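Local coordinates for pyridine synthase TbtD (Thermobispora bispora, PDB 5WA4), which probably catalyses the formal [4+2] aza-cycloaddition that builds the central pyridine ring of the thiopeptide antibiotic thiomuracin, acting on a leader-guided peptide substrate, at residues D24-G29 with H153-V158; D137-D142 with G267-E272; A145-S150 with L325-L330; E258-L263 with F311-L316. All coordinates share one frame; numbering follows the deposited sequence.

Contact 1: D24-G29 with H153-V158; sequences DLILDG and HALERV
Beside the contact of L27 with E156, NH1 of R159 is gripped by two carboxylates, D24 OD1 and D28 OD1, which sit one turn apart on helix 22-35; D24 OD2 makes a further salt bridge to R86. Between the helices themselves the contact is apolar. The fork of L27 lies against the ridge formed by L155 and E156, its CD1 3.8 Å from E156 CG and 3.9 Å from L155 CB, so the aliphatic part of the glutamate serves as apolar surface while its carboxylate reaches R31 and R159 in long, weak ion pairs. I26 meets L155 at about a right angle, CD1 of I26 lying 3.4 Å from CD1 of L155. CG2 of I26, anti to the backbone N, lies 3.7 Å from the same L155 methyl. The segment axes pass 10.4 Å apart at 109°, a separation spanned by the I26, L27 and L155 side chains. F46 and R48 of strand 44-49 line I26, R48 also touches L155, and Y82 of helix 64-85 packs on L25. Helices 22-35 and 64-85 thus lie together on the four-stranded sheet in a ferredoxin-like arrangement, whose edge strand 44-49 meets helix 135-159.

Contact 2: D137-D142 with G267-E272; sequences DVLLAD and GELTLE
E272 and L140 meet at about a right angle, with the carboxylate oxygen OE2 of E272 lying 3.8 Å from CD1 of L140. This is a van der Waals touch of an oxygen on a methyl, and it involves no polar bond. One residue back along the helix, L139 offers CD2 to CD1 of L269 at 4.5 Å, a loose apolar contact. The L269 methyls lodge between the helix and L263 and L264 of helix 244-265. L139 also touches R259 and L316, and L140 touches L323, so the two leucines face helices 244-265 and 307-328 as well. The backbones stay well apart: the CA atoms of L139 and L269 are 10.4 Å from each other, so side chains alone span the gap. R136 adds its own side chain to L269 and E272, and L316 and N319 of helix 307-328 back E272 from a further helix. The chain breaks off in the model directly after E272, consistent with mobility of residues 273-305. What holds the loop at its start is a Schellman motif at the end of helix 244-265, where G267 takes positive phi (88°): a C-capped helix, with the loop leaving it laid along the beginning of helix 135-159.

Contact 3: A145-S150 with L325-L330; sequences ADTTPS and LTRLGL
T148 and R327 face each other with their CA atoms 9.6 Å apart, where helix 135-159 is kinked around P149 and helix 307-328 runs out in a Schellman motif with positive phi at G329. The C-terminal end of helix 307-328 packs here against the middle of helix 135-159, close to the centre of the folded chain, and one long arginine bridges the two. R327 starts with CG opposite its backbone N (chi1 -154°) and stays extended as far as NE, and that reach carries the guanidinium across to the kink. There NH2 donates to T148 OG1 at 3.2 Å; the N-H points at the oxygen at 158°, and the hydroxyl lies only 12° out of the guanidinium plane, at its edge. The T148 hydroxyl is itself hydrogen-bonded to the carbonyl O of Y144, so it accepts from the arginine while donating to the backbone. NH1 of R327 bonds to the same Y144 O, closing a compact arginine, threonine and carbonyl network. The T147 hydroxyl has F143 O, its strongest partner, and Y144 O within bonding distance and can share its single proton between them; it only approaches NH1 of R327. In the kinked turn T148 N makes no more than a weak bond to A145 O. F46 of strand 44-49 adds a cation-pi partner for the R327 guanidinium, tying it to the sheet. Beside the arginine, L328, touching V151 and A154 of the same long helix, brings its CD2 to 4.5 Å from S150 O.

Contact 4: E258-L263 with F311-L316; sequences ERARAL and FGAYRL
A260 and A313 point their methyls toward each other from two helices that cross at 134°, and with nothing larger between them the segment axes come within 8.2 Å. The two CB atoms are 4.3 Å apart. A313 reaches still closer to the flank of the next residue, its CB 3.7 Å from R261 CB, and the backbones are near enough here for the CA atoms of R261 and A313 to be 5.0 Å apart. L316, one turn after A313, meets A260 CB from a second direction: CG stands opposite the backbone N (chi1 -176°), and CD2 of L316 ends 3.9 Å from A260 CB. R261 contributes only the root of its side chain. Its chain bends at chi3 (87°) and leads off from the partner helix, and one face of the guanidinium is turned to the E258 carboxylate on its own helix, OE2 lying over its centre. E258 OE1 is 3.4 Å from R261 NH2 but well out of the guanidinium plane, so the attraction is one of charge without an N-H aimed at the oxygen. R261 is exposed, and the buried part is formed by A260, A313 and L316. L139 of helix 135-159 packs on both A260 and L316, so helices 135-159, 244-265 and 307-328 meet here, while Y314 on the far face bonds through its OH to S190 OG of helix 184-201.

In the fold
Helix 135-159 strings contacts 2, 3 and 1 along its length, and contacts 1 and 2 have centres 28 Å apart on opposite sides of the chain's centre. Contacts 1 and 3 adjoin, their centres 10 Å apart, with L155 CD2 lying 3.6 Å from L328 O. At the other end contacts 2 and 4 form one patch, centres 9 Å apart: E268 N probably bonds to L263 O at 2.8 Å, and E272 packs on L316. D142 and R259 add a long, weak ion pair. Contact 3, nearest the chain's centre, shares helix 307-328 with contact 4. The bound peptide lies near contact 1, where an acidic side chain of it packs on R157.

Contact 1: D24-G29 with H153-V158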
loop_
_atom_site.group_PDB
_atom_site.type_symbol
_atom_site.label_atom_id
_atom_site.label_comp_id
_atom_site.label_asym_id
_atom_site.label_seq_id
_atom_site.Cartn_x
_atom_site.Cartn_y
_atom_site.Cartn_z
ATOM N N ASP E 24 -38.286 27.130 7.477
ATOM C CA ASP E 24 -39.308 28.023 8.027
ATOM C C ASP E 24 -38.907 28.528 9.393
ATOM O O ASP E 24 -39.123 29.697 9.713
ATOM C CB ASP E 24 -40.679 27.330 8.117
ATOM C CG ASP E 24 -41.488 27.425 6.819
ATOM O OD1 ASP E 24 -41.424 28.471 6.117
ATOM O OD2 ASP E 24 -42.184 26.430 6.512
ATOM N N LEU E 25 -38.340 27.639 10.203
ATOM C CA LEU E 25 -37.820 28.027 11.509
ATOM C C LEU E 25 -36.755 29.099 11.348
ATOM O O LEU E 25 -36.643 30.009 12.171
ATOM C CB LEU E 25 -37.246 26.818 12.249
ATOM C CG LEU E 25 -36.305 27.071 13.436
ATOM C CD1 LEU E 25 -36.978 27.809 14.574
ATOM C CD2 LEU E 25 -35.766 25.758 13.931
ATOM N N ILE E 26 -35.976 28.976 10.278
ATOM C CA ILE E 26 -34.936 29.947 9.973
ATOM C C ILE E 26 -35.582 31.312 9.777
ATOM O O ILE E 26 -35.296 32.248 10.531
ATOM C CB ILE E 26 -34.105 29.522 8.714
ATOM C CG1 ILE E 26 -33.066 28.462 9.093
ATOM C CG2 ILE E 26 -33.404 30.709 8.061
ATOM C CD1 ILE E 26 -32.398 27.826 7.904
ATOM N N LEU E 27 -36.493 31.402 8.811
ATOM C CA LEU E 27 -37.052 32.679 8.383
ATOM C C LEU E 27 -38.067 33.304 9.345
ATOM O O LEU E 27 -38.164 34.525 9.416
ATOM C CB LEU E 27 -37.707 32.510 7.017
ATOM C CG LEU E 27 -36.778 32.013 5.916
ATOM C CD1 LEU E 27 -37.518 31.859 4.591
ATOM C CD2 LEU E 27 -35.626 32.974 5.787
ATOM N N ASP E 28 -38.828 32.481 10.063
ATOM C CA ASP E 28 -39.989 32.965 10.826
ATOM C C ASP E 28 -39.741 33.000 12.324
ATOM O O ASP E 28 -40.479 33.640 13.074
ATOM C CB ASP E 28 -41.227 32.094 10.557
ATOM C CG ASP E 28 -41.698 32.154 9.107
ATOM O OD1 ASP E 28 -41.230 33.040 8.352
ATOM O OD2 ASP E 28 -42.554 31.312 8.732
ATOM N N GLY E 29 -38.716 32.283 12.765
ATOM C CA GLY E 29 -38.358 32.266 14.168
ATOM C C GLY E 29 -36.977 32.841 14.419
ATOM O O GLY E 29 -36.811 33.704 15.280
ATOM N N HIS E 153 -32.146 35.401 1.665
ATOM C CA HIS E 153 -32.405 35.633 0.246
ATOM C C HIS E 153 -32.596 34.315 -0.498
ATOM O O HIS E 153 -33.568 34.152 -1.231
ATOM C CB HIS E 153 -31.257 36.434 -0.368
ATOM C CG HIS E 153 -31.531 36.944 -1.748
ATOM N ND1 HIS E 153 -31.254 36.210 -2.883
ATOM C CD2 HIS E 153 -32.015 38.132 -2.180
ATOM C CE1 HIS E 153 -31.565 36.921 -3.953
ATOM N NE2 HIS E 153 -32.032 38.091 -3.554
ATOM N N ALA E 154 -31.685 33.370 -0.288
ATOM C CA ALA E 154 -31.775 32.067 -0.934
ATOM C C ALA E 154 -32.992 31.266 -0.447
ATOM O O ALA E 154 -33.676 30.615 -1.245
ATOM C CB ALA E 154 -30.506 31.283 -0.705
ATOM N N LEU E 155 -33.263 31.312 0.853
ATOM C CA LEU E 155 -34.362 30.531 1.397
ATOM C C LEU E 155 -35.681 31.148 0.967
ATOM O O LEU E 155 -36.612 30.425 0.642
ATOM C CB LEU E 155 -34.287 30.427 2.927
ATOM C CG LEU E 155 -33.074 29.609 3.408
ATOM C CD1 LEU E 155 -33.265 29.014 4.798
ATOM C CD2 LEU E 155 -32.705 28.513 2.415
ATOM N N GLU E 156 -35.769 32.477 0.956
ATOM C CA GLU E 156 -37.042 33.114 0.619
ATOM C C GLU E 156 -37.353 32.845 -0.850
ATOM O O GLU E 156 -38.513 32.682 -1.235
ATOM C CB GLU E 156 -37.033 34.618 0.936
ATOM C CG GLU E 156 -37.074 34.926 2.449
ATOM C CD GLU E 156 -37.967 36.117 2.825
ATOM O OE1 GLU E 156 -37.463 37.269 2.806
ATOM O OE2 GLU E 156 -39.158 35.898 3.163
ATOM N N ARG E 157 -36.317 32.744 -1.664
ATOM C CA ARG E 157 -36.512 32.302 -3.033
ATOM C C ARG E 157 -36.908 30.820 -3.087
ATOM O O ARG E 157 -37.541 30.364 -4.031
ATOM C CB ARG E 157 -35.249 32.549 -3.848
ATOM C CG ARG E 157 -35.182 33.938 -4.427
ATOM C CD ARG E 157 -33.966 34.093 -5.273
ATOM N NE ARG E 157 -33.879 33.048 -6.287
ATOM C CZ ARG E 157 -34.518 33.080 -7.447
ATOM N NH1 ARG E 157 -35.304 34.107 -7.733
ATOM N NH2 ARG E 157 -34.365 32.095 -8.320
ATOM N N VAL E 158 -36.543 30.064 -2.063
ATOM C CA VAL E 158 -36.869 28.648 -2.039
ATOM C C VAL E 158 -38.339 28.456 -1.643
ATOM O O VAL E 158 -39.057 27.631 -2.228
ATOM C CB VAL E 158 -35.903 27.894 -1.092
ATOM C CG1 VAL E 158 -36.610 26.778 -0.295
ATOM C CG2 VAL E 158 -34.668 27.392 -1.884
#

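Contact 2: D137-D142 with G267-E272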
loop_
_atom_site.group_PDB
_atom_site.type_symbol
_atom_site.label_atom_id
_atom_site.label_comp_id
_atom_site.label_asym_id
_atom_site.label_seq_id
_atom_site.Cartn_x
_atom_site.Cartn_y
_atom_site.Cartn_z
ATOM N N ASP E 137 -11.329 28.658 12.789
ATOM C CA ASP E 137 -12.675 28.769 13.330
ATOM C C ASP E 137 -13.114 30.224 13.371
ATOM O O ASP E 137 -14.301 30.536 13.258
ATOM C CB ASP E 137 -12.735 28.146 14.734
ATOM C CG ASP E 137 -12.434 26.650 14.725
ATOM O OD1 ASP E 137 -12.967 25.957 13.827
ATOM O OD2 ASP E 137 -11.656 26.178 15.593
ATOM N N VAL E 138 -12.135 31.109 13.531
ATOM C CA VAL E 138 -12.387 32.531 13.640
ATOM C C VAL E 138 -12.761 33.064 12.255
ATOM O O VAL E 138 -13.712 33.836 12.106
ATOM C CB VAL E 138 -11.144 33.267 14.263
ATOM C CG1 VAL E 138 -10.977 34.683 13.730
ATOM C CG2 VAL E 138 -11.247 33.281 15.781
ATOM N N LEU E 139 -12.036 32.616 11.241
ATOM C CA LEU E 139 -12.338 32.982 9.867
ATOM C C LEU E 139 -13.710 32.430 9.427
ATOM O O LEU E 139 -14.500 33.113 8.763
ATOM C CB LEU E 139 -11.242 32.462 8.948
ATOM C CG LEU E 139 -11.297 32.968 7.515
ATOM C CD1 LEU E 139 -11.088 34.456 7.553
ATOM C CD2 LEU E 139 -10.280 32.263 6.599
ATOM N N LEU E 140 -13.988 31.190 9.814
ATOM C CA LEU E 140 -15.240 30.512 9.471
ATOM C C LEU E 140 -16.443 31.252 10.038
ATOM O O LEU E 140 -17.385 31.574 9.312
ATOM C CB LEU E 140 -15.216 29.073 9.988
ATOM C CG LEU E 140 -15.905 28.026 9.124
ATOM C CD1 LEU E 140 -15.294 28.023 7.728
ATOM C CD2 LEU E 140 -15.753 26.658 9.774
ATOM N N ALA E 141 -16.378 31.519 11.341
ATOM C CA ALA E 141 -17.387 32.290 12.049
ATOM C C ALA E 141 -17.671 33.632 11.365
ATOM O O ALA E 141 -18.833 33.990 11.169
ATOM C CB ALA E 141 -16.964 32.507 13.496
ATOM N N ASP E 142 -16.623 34.367 11.002
ATOM C CA ASP E 142 -16.802 35.629 10.292
ATOM C C ASP E 142 -17.547 35.379 8.998
ATOM O O ASP E 142 -18.500 36.097 8.658
ATOM C CB ASP E 142 -15.463 36.311 9.983
ATOM C CG ASP E 142 -14.873 37.066 11.179
ATOM O OD1 ASP E 142 -15.398 36.948 12.316
ATOM O OD2 ASP E 142 -13.846 37.759 10.965
ATOM N N GLY E 267 1.652 32.087 7.759
ATOM C CA GLY E 267 1.694 30.892 8.578
ATOM C C GLY E 267 0.656 30.616 9.672
ATOM O O GLY E 267 0.980 29.973 10.667
ATOM N N GLU E 268 -0.604 31.013 9.506
ATOM C CA GLU E 268 -1.602 30.488 10.448
ATOM C C GLU E 268 -2.717 29.609 9.875
ATOM O O GLU E 268 -3.799 29.578 10.455
ATOM C CB GLU E 268 -2.258 31.619 11.217
ATOM C CG GLU E 268 -1.401 32.171 12.311
ATOM C CD GLU E 268 -1.020 33.590 12.019
ATOM O OE1 GLU E 268 -0.876 33.870 10.808
ATOM O OE2 GLU E 268 -0.855 34.394 12.978
ATOM N N LEU E 269 -2.466 28.880 8.785
ATOM C CA LEU E 269 -3.402 27.830 8.343
ATOM C C LEU E 269 -2.664 26.805 7.449
ATOM O O LEU E 269 -1.539 27.086 7.027
ATOM C CB LEU E 269 -4.604 28.429 7.562
ATOM C CG LEU E 269 -5.609 29.491 8.054
ATOM C CD1 LEU E 269 -6.367 30.095 6.903
ATOM C CD2 LEU E 269 -6.583 28.964 9.095
ATOM N N THR E 270 -3.267 25.623 7.228
ATOM C CA THR E 270 -3.165 24.821 5.972
ATOM C C THR E 270 -3.941 23.482 6.052
ATOM O O THR E 270 -3.544 22.487 5.432
ATOM C CB THR E 270 -1.703 24.471 5.524
ATOM O OG1 THR E 270 -0.783 25.507 5.886
ATOM C CG2 THR E 270 -1.644 24.293 4.001
ATOM N N LEU E 271 -5.043 23.469 6.811
ATOM C CA LEU E 271 -5.946 22.317 6.894
ATOM C C LEU E 271 -7.085 22.427 5.843
ATOM O O LEU E 271 -7.067 21.655 4.885
ATOM C CB LEU E 271 -6.488 22.185 8.335
ATOM C CG LEU E 271 -6.936 20.866 8.978
ATOM C CD1 LEU E 271 -6.692 20.919 10.482
ATOM C CD2 LEU E 271 -8.409 20.592 8.678
ATOM N N GLU E 272 -8.012 23.386 6.025
ATOM C CA GLU E 272 -9.211 23.641 5.214
ATOM C C GLU E 272 -9.004 23.376 3.724
ATOM O O GLU E 272 -9.326 24.206 2.878
ATOM C CB GLU E 272 -9.632 25.096 5.444
ATOM C CG GLU E 272 -10.869 25.428 6.369
ATOM C CD GLU E 272 -12.208 24.996 5.889
ATOM O OE1 GLU E 272 -12.292 24.497 4.762
ATOM O OE2 GLU E 272 -13.166 25.099 6.688
#

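Contact 3: A145-S150 with L325-L330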
loop_
_atom_site.group_PDB
_atom_site.type_symbol
_atom_site.label_atom_id
_atom_site.label_comp_id
_atom_site.label_asym_id
_atom_site.label_seq_id
_atom_site.Cartn_x
_atom_site.Cartn_y
_atom_site.Cartn_z
ATOM N N ALA E 145 -21.323 34.611 9.544
ATOM C CA ALA E 145 -22.000 35.861 9.869
ATOM C C ALA E 145 -22.173 36.755 8.635
ATOM O O ALA E 145 -23.246 37.281 8.371
ATOM C CB ALA E 145 -21.229 36.601 10.953
ATOM N N ASP E 146 -21.110 36.927 7.870
ATOM C CA ASP E 146 -21.174 37.850 6.758
ATOM C C ASP E 146 -22.131 37.350 5.672
ATOM O O ASP E 146 -22.656 38.154 4.897
ATOM C CB ASP E 146 -19.772 38.088 6.185
ATOM C CG ASP E 146 -18.831 38.705 7.203
ATOM O OD1 ASP E 146 -19.321 39.331 8.171
ATOM O OD2 ASP E 146 -17.596 38.564 7.041
ATOM N N THR E 147 -22.369 36.037 5.630
ATOM C CA THR E 147 -23.186 35.435 4.571
ATOM C C THR E 147 -24.636 35.120 4.982
ATOM O O THR E 147 -25.426 34.619 4.168
ATOM C CB THR E 147 -22.555 34.132 4.030
ATOM O OG1 THR E 147 -22.119 33.314 5.119
ATOM C CG2 THR E 147 -21.379 34.443 3.136
ATOM N N THR E 148 -24.997 35.434 6.219
ATOM C CA THR E 148 -26.361 35.208 6.670
ATOM C C THR E 148 -27.486 35.869 5.825
ATOM O O THR E 148 -28.509 35.219 5.540
ATOM C CB THR E 148 -26.497 35.654 8.093
ATOM O OG1 THR E 148 -25.768 34.743 8.919
ATOM C CG2 THR E 148 -27.938 35.651 8.497
ATOM N N PRO E 149 -27.319 37.147 5.415
ATOM C CA PRO E 149 -28.369 37.657 4.518
ATOM C C PRO E 149 -28.384 36.954 3.166
ATOM O O PRO E 149 -29.363 37.078 2.431
ATOM C CB PRO E 149 -28.013 39.149 4.349
ATOM C CG PRO E 149 -26.596 39.274 4.791
ATOM C CD PRO E 149 -26.398 38.216 5.838
ATOM N N SER E 150 -27.317 36.240 2.831
ATOM C CA SER E 150 -27.324 35.463 1.600
ATOM C C SER E 150 -28.118 34.174 1.806
ATOM O O SER E 150 -28.597 33.553 0.839
ATOM C CB SER E 150 -25.900 35.147 1.128
ATOM O OG SER E 150 -25.414 36.175 0.294
ATOM N N LEU E 325 -24.004 26.217 0.987
ATOM C CA LEU E 325 -25.038 25.404 0.363
ATOM C C LEU E 325 -25.575 24.350 1.349
ATOM O O LEU E 325 -26.777 24.128 1.408
ATOM C CB LEU E 325 -24.515 24.725 -0.908
ATOM C CG LEU E 325 -23.852 25.639 -1.933
ATOM C CD1 LEU E 325 -23.299 24.872 -3.122
ATOM C CD2 LEU E 325 -24.778 26.747 -2.394
ATOM N N THR E 326 -24.711 23.720 2.137
ATOM C CA THR E 326 -25.211 22.817 3.174
ATOM C C THR E 326 -26.092 23.598 4.166
ATOM O O THR E 326 -27.054 23.060 4.722
ATOM C CB THR E 326 -24.049 22.073 3.918
ATOM O OG1 THR E 326 -23.644 20.935 3.150
ATOM C CG2 THR E 326 -24.474 21.590 5.319
ATOM N N ARG E 327 -25.796 24.876 4.365
ATOM C CA ARG E 327 -26.593 25.680 5.292
ATOM C C ARG E 327 -27.952 26.032 4.655
ATOM O O ARG E 327 -28.921 26.330 5.359
ATOM C CB ARG E 327 -25.841 26.949 5.673
ATOM C CG ARG E 327 -26.201 27.534 7.001
ATOM C CD ARG E 327 -25.381 28.791 7.175
ATOM N NE ARG E 327 -25.793 29.593 8.315
ATOM C CZ ARG E 327 -25.560 30.898 8.405
ATOM N NH1 ARG E 327 -24.933 31.522 7.415
ATOM N NH2 ARG E 327 -25.958 31.580 9.474
ATOM N N LEU E 328 -28.005 26.001 3.323
ATOM C CA LEU E 328 -29.237 26.264 2.580
ATOM C C LEU E 328 -30.162 25.037 2.526
ATOM O O LEU E 328 -31.335 25.159 2.176
ATOM C CB LEU E 328 -28.931 26.720 1.149
ATOM C CG LEU E 328 -28.100 27.987 0.933
ATOM C CD1 LEU E 328 -28.018 28.333 -0.547
ATOM C CD2 LEU E 328 -28.654 29.154 1.720
ATOM N N GLY E 329 -29.633 23.862 2.853
ATOM C CA GLY E 329 -30.415 22.645 2.818
ATOM C C GLY E 329 -29.940 21.622 1.798
ATOM O O GLY E 329 -30.388 20.474 1.827
ATOM N N LEU E 330 -29.048 22.022 0.896
ATOM C CA LEU E 330 -28.516 21.132 -0.149
ATOM C C LEU E 330 -27.929 19.858 0.436
ATOM O O LEU E 330 -27.218 19.890 1.439
ATOM C CB LEU E 330 -27.445 21.841 -0.983
ATOM C CG LEU E 330 -27.374 21.389 -2.438
ATOM C CD1 LEU E 330 -28.619 21.881 -3.178
ATOM C CD2 LEU E 330 -26.127 21.905 -3.135
#

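Contact 4: E258-L263 with F311-L316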
loop_
_atom_site.group_PDB
_atom_site.type_symbol
_atom_site.label_atom_id
_atom_site.label_comp_id
_atom_site.label_asym_id
_atom_site.label_seq_id
_atom_site.Cartn_x
_atom_site.Cartn_y
_atom_site.Cartn_z
ATOM N N GLU E 258 -8.774 37.057 0.147
ATOM C CA GLU E 258 -7.600 37.864 0.440
ATOM C C GLU E 258 -7.080 37.622 1.849
ATOM O O GLU E 258 -5.888 37.349 2.038
ATOM C CB GLU E 258 -7.923 39.339 0.262
ATOM C CG GLU E 258 -8.266 39.715 -1.168
ATOM C CD GLU E 258 -7.104 39.484 -2.092
ATOM O OE1 GLU E 258 -6.052 40.125 -1.865
ATOM O OE2 GLU E 258 -7.244 38.683 -3.044
ATOM N N ARG E 259 -7.977 37.721 2.828
ATOM C CA ARG E 259 -7.651 37.442 4.209
ATOM C C ARG E 259 -7.152 36.004 4.427
ATOM O O ARG E 259 -6.325 35.751 5.307
ATOM C CB ARG E 259 -8.857 37.704 5.090
ATOM C CG ARG E 259 -8.699 37.142 6.485
ATOM C CD ARG E 259 -8.990 38.198 7.526
ATOM N NE ARG E 259 -10.240 38.875 7.206
ATOM C CZ ARG E 259 -11.427 38.554 7.715
ATOM N NH1 ARG E 259 -11.532 37.556 8.601
ATOM N NH2 ARG E 259 -12.506 39.249 7.337
ATOM N N ALA E 260 -7.632 35.063 3.625
ATOM C CA ALA E 260 -7.160 33.700 3.769
ATOM C C ALA E 260 -5.762 33.518 3.166
ATOM O O ALA E 260 -4.959 32.734 3.693
ATOM C CB ALA E 260 -8.149 32.728 3.142
ATOM N N ARG E 261 -5.478 34.232 2.073
ATOM C CA ARG E 261 -4.178 34.135 1.398
ATOM C C ARG E 261 -3.104 34.812 2.245
ATOM O O ARG E 261 -2.029 34.265 2.455
ATOM C CB ARG E 261 -4.215 34.748 0.005
ATOM C CG ARG E 261 -2.831 34.934 -0.629
ATOM C CD ARG E 261 -2.891 35.636 -2.000
ATOM N NE ARG E 261 -2.861 37.092 -1.868
ATOM C CZ ARG E 261 -2.925 37.950 -2.886
ATOM N NH1 ARG E 261 -3.023 37.507 -4.133
ATOM N NH2 ARG E 261 -2.901 39.262 -2.661
ATOM N N ALA E 262 -3.419 35.996 2.747
ATOM C CA ALA E 262 -2.616 36.617 3.770
ATOM C C ALA E 262 -2.335 35.641 4.930
ATOM O O ALA E 262 -1.183 35.374 5.243
ATOM C CB ALA E 262 -3.298 37.871 4.270
ATOM N N LEU E 263 -3.375 35.096 5.556
ATOM C CA LEU E 263 -3.202 34.148 6.685
ATOM C C LEU E 263 -2.295 32.930 6.398
ATOM O O LEU E 263 -1.567 32.458 7.279
ATOM C CB LEU E 263 -4.568 33.642 7.151
ATOM C CG LEU E 263 -5.329 34.606 8.060
ATOM C CD1 LEU E 263 -6.730 34.095 8.357
ATOM C CD2 LEU E 263 -4.565 34.892 9.346
ATOM N N PHE E 311 -3.637 29.556 -4.417
ATOM C CA PHE E 311 -4.385 28.320 -4.564
ATOM C C PHE E 311 -4.938 27.776 -3.252
ATOM O O PHE E 311 -5.940 27.084 -3.252
ATOM C CB PHE E 311 -3.512 27.249 -5.219
ATOM C CG PHE E 311 -4.261 25.997 -5.548
ATOM C CD1 PHE E 311 -5.246 26.005 -6.526
ATOM C CD2 PHE E 311 -4.013 24.821 -4.860
ATOM C CE1 PHE E 311 -5.943 24.856 -6.825
ATOM C CE2 PHE E 311 -4.716 23.672 -5.158
ATOM C CZ PHE E 311 -5.688 23.700 -6.128
ATOM N N GLY E 312 -4.280 28.056 -2.141
ATOM C CA GLY E 312 -4.819 27.641 -0.867
ATOM C C GLY E 312 -6.043 28.470 -0.554
ATOM O O GLY E 312 -6.968 28.011 0.085
ATOM N N ALA E 313 -6.049 29.710 -1.014
ATOM C CA ALA E 313 -7.083 30.656 -0.638
ATOM C C ALA E 313 -8.346 30.361 -1.443
ATOM O O ALA E 313 -9.462 30.383 -0.913
ATOM C CB ALA E 313 -6.596 32.098 -0.866
ATOM N N TYR E 314 -8.151 30.077 -2.728
ATOM C CA TYR E 314 -9.218 29.604 -3.583
ATOM C C TYR E 314 -9.905 28.376 -2.962
ATOM O O TYR E 314 -11.107 28.401 -2.758
ATOM C CB TYR E 314 -8.698 29.276 -4.980
ATOM C CG TYR E 314 -9.787 28.683 -5.846
ATOM C CD1 TYR E 314 -10.794 29.484 -6.366
ATOM C CD2 TYR E 314 -9.822 27.325 -6.126
ATOM C CE1 TYR E 314 -11.809 28.947 -7.146
ATOM C CE2 TYR E 314 -10.822 26.780 -6.901
ATOM C CZ TYR E 314 -11.815 27.594 -7.411
ATOM O OH TYR E 314 -12.824 27.059 -8.176
ATOM N N ARG E 315 -9.152 27.323 -2.636
ATOM C CA ARG E 315 -9.770 26.145 -2.051
ATOM C C ARG E 315 -10.516 26.460 -0.748
ATOM O O ARG E 315 -11.543 25.847 -0.465
ATOM C CB ARG E 315 -8.767 24.980 -1.812
ATOM C CG ARG E 315 -7.870 24.520 -3.009
ATOM C CD ARG E 315 -7.820 22.938 -3.077
ATOM N NE ARG E 315 -8.953 22.428 -3.879
ATOM C CZ ARG E 315 -8.873 21.799 -5.056
ATOM N NH1 ARG E 315 -7.699 21.423 -5.566
ATOM N NH2 ARG E 315 -9.989 21.448 -5.679
ATOM N N LEU E 316 -10.055 27.422 0.037
ATOM C CA LEU E 316 -10.777 27.707 1.275
ATOM C C LEU E 316 -12.128 28.349 0.952
ATOM O O LEU E 316 -13.128 28.168 1.665
ATOM C CB LEU E 316 -9.967 28.616 2.199
ATOM C CG LEU E 316 -10.649 28.860 3.545
ATOM C CD1 LEU E 316 -9.743 28.553 4.725
ATOM C CD2 LEU E 316 -11.138 30.290 3.614
#